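Local coordinates for protein RNA-dependent RNA Polymerase (PDB 6TZ0) that catalyses RNA-templated RNA synthesis inside a double-stranded RNA virus, making plus-strand transcripts and probably also the complementary minus strands of the genome, at residues S201-V213 against M231-I243. Residues are numbered along the deposited sequence; the frame is centred on the assembly and turned at random.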
loop_
_atom_site.group_PDB
_atom_site.type_symbol
_atom_site.label_atom_id
_atom_site.label_comp_id
_atom_site.label_asym_id
_atom_site.label_seq_id
_atom_site.Cartn_x
_atom_site.Cartn_y
_atom_site.Cartn_z
ATOM N N SER A 201 13.048 -31.848 -2.046
ATOM C CA SER A 201 12.359 -30.864 -1.218
ATOM C C SER A 201 11.518 -29.910 -2.055
ATOM O O SER A 201 10.416 -29.528 -1.652
ATOM C CB SER A 201 13.378 -30.091 -0.393
ATOM O OG SER A 201 14.263 -29.392 -1.245
ATOM N N ILE A 202 12.021 -29.517 -3.231
ATOM C CA ILE A 202 11.305 -28.592 -4.111
ATOM C C ILE A 202 10.273 -29.307 -4.968
ATOM O O ILE A 202 9.555 -28.668 -5.748
ATOM C CB ILE A 202 12.381 -27.837 -4.920
ATOM C CG1 ILE A 202 11.848 -26.527 -5.514
ATOM C CG2 ILE A 202 12.929 -28.738 -6.009
ATOM C CD1 ILE A 202 11.335 -25.546 -4.494
ATOM N N LEU A 203 10.148 -30.618 -4.807
ATOM C CA LEU A 203 9.275 -31.417 -5.661
ATOM C C LEU A 203 7.771 -31.125 -5.553
ATOM O O LEU A 203 7.081 -31.306 -6.571
ATOM C CB LEU A 203 9.605 -32.893 -5.393
ATOM C CG LEU A 203 9.248 -34.049 -6.328
ATOM C CD1 LEU A 203 7.869 -34.584 -6.091
ATOM C CD2 LEU A 203 9.412 -33.620 -7.773
ATOM N N PRO A 204 7.187 -30.692 -4.416
ATOM C CA PRO A 204 5.758 -30.311 -4.473
ATOM C C PRO A 204 5.428 -29.037 -5.244
ATOM O O PRO A 204 4.242 -28.743 -5.422
ATOM C CB PRO A 204 5.375 -30.180 -2.996
ATOM C CG PRO A 204 6.256 -31.085 -2.319
ATOM C CD PRO A 204 7.560 -30.990 -3.017
ATOM N N THR A 205 6.415 -28.259 -5.693
ATOM C CA THR A 205 6.094 -27.106 -6.529
ATOM C C THR A 205 5.963 -27.506 -7.993
ATOM O O THR A 205 5.393 -26.767 -8.806
ATOM C CB THR A 205 7.154 -26.020 -6.373
ATOM O OG1 THR A 205 8.427 -26.539 -6.769
ATOM C CG2 THR A 205 7.229 -25.557 -4.936
ATOM N N PHE A 206 6.474 -28.680 -8.351
ATOM C CA PHE A 206 6.436 -29.079 -9.748
ATOM C C PHE A 206 5.086 -29.603 -10.177
ATOM O O PHE A 206 4.837 -29.694 -11.380
ATOM C CB PHE A 206 7.518 -30.096 -10.034
ATOM C CG PHE A 206 8.845 -29.483 -10.107
ATOM C CD1 PHE A 206 9.231 -28.815 -11.254
ATOM C CD2 PHE A 206 9.687 -29.503 -9.022
ATOM C CE1 PHE A 206 10.444 -28.210 -11.324
ATOM C CE2 PHE A 206 10.904 -28.901 -9.089
ATOM C CZ PHE A 206 11.276 -28.254 -10.242
ATOM N N VAL A 207 4.199 -29.910 -9.235
ATOM C CA VAL A 207 2.805 -30.140 -9.588
ATOM C C VAL A 207 2.206 -28.868 -10.168
ATOM O O VAL A 207 1.554 -28.890 -11.220
ATOM C CB VAL A 207 2.028 -30.632 -8.357
ATOM C CG1 VAL A 207 0.568 -30.870 -8.699
ATOM C CG2 VAL A 207 2.664 -31.884 -7.813
ATOM N N TYR A 208 2.485 -27.729 -9.530
ATOM C CA TYR A 208 2.001 -26.449 -10.024
ATOM C C TYR A 208 2.720 -26.038 -11.299
ATOM O O TYR A 208 2.119 -25.407 -12.176
ATOM C CB TYR A 208 2.177 -25.378 -8.954
ATOM C CG TYR A 208 1.510 -25.685 -7.635
ATOM C CD1 TYR A 208 0.130 -25.756 -7.539
ATOM C CD2 TYR A 208 2.256 -25.822 -6.473
ATOM C CE1 TYR A 208 -0.486 -26.023 -6.339
ATOM C CE2 TYR A 208 1.645 -26.076 -5.263
ATOM C CZ TYR A 208 0.274 -26.173 -5.203
ATOM O OH TYR A 208 -0.354 -26.422 -4.008
ATOM N N THR A 209 4.000 -26.396 -11.418
ATOM C CA THR A 209 4.748 -26.134 -12.647
ATOM C C THR A 209 4.172 -26.913 -13.828
ATOM O O THR A 209 4.009 -26.359 -14.923
ATOM C CB THR A 209 6.219 -26.488 -12.438
ATOM O OG1 THR A 209 6.724 -25.765 -11.310
ATOM C CG2 THR A 209 7.039 -26.127 -13.655
ATOM N N CYS A 210 3.852 -28.196 -13.621
ATOM C CA CYS A 210 3.192 -28.992 -14.649
ATOM C C CYS A 210 1.800 -28.467 -14.970
ATOM O O CYS A 210 1.382 -28.518 -16.133
ATOM C CB CYS A 210 3.109 -30.456 -14.217
ATOM S SG CYS A 210 4.671 -31.347 -14.183
ATOM N N CYS A 211 1.081 -27.951 -13.965
ATOM C CA CYS A 211 -0.215 -27.324 -14.224
ATOM C C CYS A 211 -0.076 -26.084 -15.101
ATOM O O CYS A 211 -0.887 -25.862 -16.007
ATOM C CB CYS A 211 -0.913 -26.969 -12.913
ATOM S SG CYS A 211 -1.566 -28.358 -11.982
ATOM N N GLN A 212 0.973 -25.290 -14.882
ATOM C CA GLN A 212 1.172 -24.102 -15.706
ATOM C C GLN A 212 1.609 -24.461 -17.124
ATOM O O GLN A 212 1.190 -23.810 -18.089
ATOM C CB GLN A 212 2.192 -23.173 -15.055
ATOM C CG GLN A 212 2.323 -21.844 -15.761
ATOM C CD GLN A 212 1.055 -21.027 -15.672
ATOM O OE1 GLN A 212 0.416 -20.966 -14.625
ATOM N NE2 GLN A 212 0.680 -20.397 -16.775
ATOM N N VAL A 213 2.442 -25.491 -17.275
ATOM C CA VAL A 213 2.869 -25.891 -18.615
ATOM C C VAL A 213 1.699 -26.488 -19.394
ATOM O O VAL A 213 1.532 -26.224 -20.592
ATOM C CB VAL A 213 4.077 -26.844 -18.524
ATOM C CG1 VAL A 213 4.436 -27.421 -19.872
ATOM C CG2 VAL A 213 5.268 -26.089 -17.994
ATOM N N MET A 231 10.005 -27.737 -19.603
ATOM C CA MET A 231 10.192 -28.571 -18.416
ATOM C C MET A 231 11.660 -28.912 -18.179
ATOM O O MET A 231 12.099 -28.991 -17.022
ATOM C CB MET A 231 9.359 -29.844 -18.529
ATOM C CG MET A 231 7.867 -29.620 -18.425
ATOM S SD MET A 231 7.402 -28.849 -16.868
ATOM C CE MET A 231 7.822 -30.129 -15.697
ATOM N N ASN A 232 12.436 -29.098 -19.254
ATOM C CA ASN A 232 13.870 -29.322 -19.094
ATOM C C ASN A 232 14.554 -28.098 -18.504
ATOM O O ASN A 232 15.434 -28.228 -17.645
ATOM C CB ASN A 232 14.521 -29.672 -20.431
ATOM C CG ASN A 232 14.080 -31.005 -20.970
ATOM O OD1 ASN A 232 13.809 -31.933 -20.219
ATOM N ND2 ASN A 232 14.054 -31.123 -22.287
ATOM N N HIS A 233 14.137 -26.898 -18.926
ATOM C CA HIS A 233 14.723 -25.685 -18.366
ATOM C C HIS A 233 14.326 -25.485 -16.903
ATOM O O HIS A 233 15.142 -25.021 -16.098
ATOM C CB HIS A 233 14.332 -24.474 -19.212
ATOM C CG HIS A 233 14.910 -23.182 -18.722
ATOM N ND1 HIS A 233 16.265 -22.927 -18.723
ATOM C CD2 HIS A 233 14.317 -22.060 -18.250
ATOM C CE1 HIS A 233 16.483 -21.716 -18.247
ATOM N NE2 HIS A 233 15.317 -21.167 -17.959
ATOM N N PHE A 234 13.092 -25.838 -16.533
ATOM C CA PHE A 234 12.697 -25.675 -15.135
ATOM C C PHE A 234 13.437 -26.652 -14.226
ATOM O O PHE A 234 13.856 -26.282 -13.123
ATOM C CB PHE A 234 11.187 -25.836 -14.943
ATOM C CG PHE A 234 10.366 -24.710 -15.506
ATOM C CD1 PHE A 234 10.557 -23.412 -15.067
ATOM C CD2 PHE A 234 9.311 -24.964 -16.361
ATOM C CE1 PHE A 234 9.783 -22.377 -15.557
ATOM C CE2 PHE A 234 8.529 -23.934 -16.851
ATOM C CZ PHE A 234 8.764 -22.642 -16.443
ATOM N N LEU A 235 13.642 -27.893 -14.680
ATOM C CA LEU A 235 14.428 -28.833 -13.882
ATOM C C LEU A 235 15.904 -28.441 -13.821
ATOM O O LEU A 235 16.561 -28.656 -12.790
ATOM C CB LEU A 235 14.249 -30.241 -14.435
ATOM C CG LEU A 235 12.810 -30.732 -14.279
ATOM C CD1 LEU A 235 12.591 -32.032 -15.004
ATOM C CD2 LEU A 235 12.444 -30.865 -12.814
ATOM N N HIS A 236 16.429 -27.835 -14.893
ATOM C CA HIS A 236 17.788 -27.302 -14.845
ATOM C C HIS A 236 17.915 -26.170 -13.836
ATOM O O HIS A 236 18.940 -26.045 -13.159
ATOM C CB HIS A 236 18.222 -26.806 -16.219
ATOM C CG HIS A 236 19.547 -26.116 -16.198
ATOM N ND1 HIS A 236 20.739 -26.799 -16.093
ATOM C CD2 HIS A 236 19.868 -24.801 -16.220
ATOM C CE1 HIS A 236 21.738 -25.937 -16.076
ATOM N NE2 HIS A 236 21.237 -24.718 -16.155
ATOM N N CYS A 237 16.897 -25.319 -13.739
ATOM C CA CYS A 237 16.949 -24.259 -12.740
ATOM C C CYS A 237 16.784 -24.814 -11.335
ATOM O O CYS A 237 17.323 -24.250 -10.379
ATOM C CB CYS A 237 15.885 -23.204 -13.028
ATOM S SG CYS A 237 16.162 -22.295 -14.554
ATOM N N ALA A 238 16.066 -25.923 -11.195
ATOM C CA ALA A 238 15.897 -26.570 -9.901
ATOM C C ALA A 238 17.059 -27.469 -9.511
ATOM O O ALA A 238 17.004 -28.070 -8.435
ATOM C CB ALA A 238 14.625 -27.400 -9.896
ATOM N N LYS A 239 18.073 -27.597 -10.371
ATOM C CA LYS A 239 19.245 -28.423 -10.073
ATOM C C LYS A 239 19.969 -27.989 -8.795
ATOM O O LYS A 239 20.467 -28.832 -8.044
ATOM C CB LYS A 239 20.190 -28.391 -11.271
ATOM C CG LYS A 239 21.367 -29.314 -11.190
ATOM C CD LYS A 239 22.218 -29.194 -12.437
ATOM C CE LYS A 239 21.518 -29.833 -13.617
ATOM N NZ LYS A 239 22.375 -29.852 -14.829
ATOM N N ASP A 240 20.037 -26.687 -8.523
ATOM C CA ASP A 240 20.617 -26.204 -7.271
ATOM C C ASP A 240 19.592 -25.487 -6.403
ATOM O O ASP A 240 19.354 -25.895 -5.264
ATOM C CB ASP A 240 21.801 -25.277 -7.575
ATOM C CG ASP A 240 22.626 -24.928 -6.343
ATOM O OD1 ASP A 240 22.369 -25.446 -5.239
ATOM O OD2 ASP A 240 23.550 -24.105 -6.484
ATOM N N SER A 241 18.987 -24.421 -6.908
ATOM C CA SER A 241 17.979 -23.675 -6.169
ATOM C C SER A 241 17.051 -23.071 -7.202
ATOM O O SER A 241 17.493 -22.280 -8.037
ATOM C CB SER A 241 18.604 -22.595 -5.296
ATOM O OG SER A 241 17.605 -21.871 -4.603
ATOM N N TYR A 242 15.778 -23.448 -7.142
ATOM C CA TYR A 242 14.875 -23.218 -8.263
ATOM C C TYR A 242 14.491 -21.749 -8.390
ATOM O O TYR A 242 14.596 -21.167 -9.478
ATOM C CB TYR A 242 13.658 -24.122 -8.093
ATOM C CG TYR A 242 12.590 -24.021 -9.142
ATOM C CD1 TYR A 242 12.875 -24.273 -10.473
ATOM C CD2 TYR A 242 11.273 -23.796 -8.785
ATOM C CE1 TYR A 242 11.892 -24.213 -11.432
ATOM C CE2 TYR A 242 10.280 -23.744 -9.733
ATOM C CZ TYR A 242 10.596 -23.958 -11.054
ATOM O OH TYR A 242 9.610 -23.907 -12.005
ATOM N N ILE A 243 14.105 -21.121 -7.279
ATOM C CA ILE A 243 13.625 -19.745 -7.322
ATOM C C ILE A 243 14.775 -18.776 -7.575
ATOM O O ILE A 243 14.622 -17.796 -8.315
ATOM C CB ILE A 243 12.876 -19.420 -6.020
ATOM C CG1 ILE A 243 11.769 -20.443 -5.771
ATOM C CG2 ILE A 243 12.275 -18.056 -6.085
ATOM C CD1 ILE A 243 10.717 -20.489 -6.838
#
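The ring of F206 sits against L235, A238 and Y242. With CG anti to its own carbonyl carbon, the ring is carried away from CB into the angle between helix 231-237 and the turn that follows it. Along one side of the ring, CD1 and then CE1 meet a single methyl, L235 CD2, which lies 3.6 Å from F206 CE1 and also near CZ. That methyl is 29° off the ring normal, evidence for a CH-pi contact over the face. At the tip, F206 CZ touches A238 CB at 3.5 Å, a methyl it shares with CE2 and that lies at the edge, near the ring plane. F206 CZ also stands over the centre of the Y242 ring, 4.2 Å above its plane; the two planes meet at 44°, so the pair is oblique.

Farther along, T209 CG2 leans obliquely against the F234 ring in an off-centre CH-pi contact, 3.7 Å from F234 CD2. M231, bent at chi2 and chi3, brings its SD to 3.7 Å from V213 CG2 and its CE close to C210 SG. The axes of helices 206-213 and 231-237 approach to 11.5 Å at 155°, fitting an antiparallel helical hairpin in the N-terminal region, away from the annotated sites.

Y242 OH hydrogen-bonds to D341 OD2; T209 OG1 pairs with D341 OD1, T205 O competing for its proton. With apolar and CH-pi contacts predominating between the segments, cohesion is mainly dispersive, and D341 joins their polar ends indirectly.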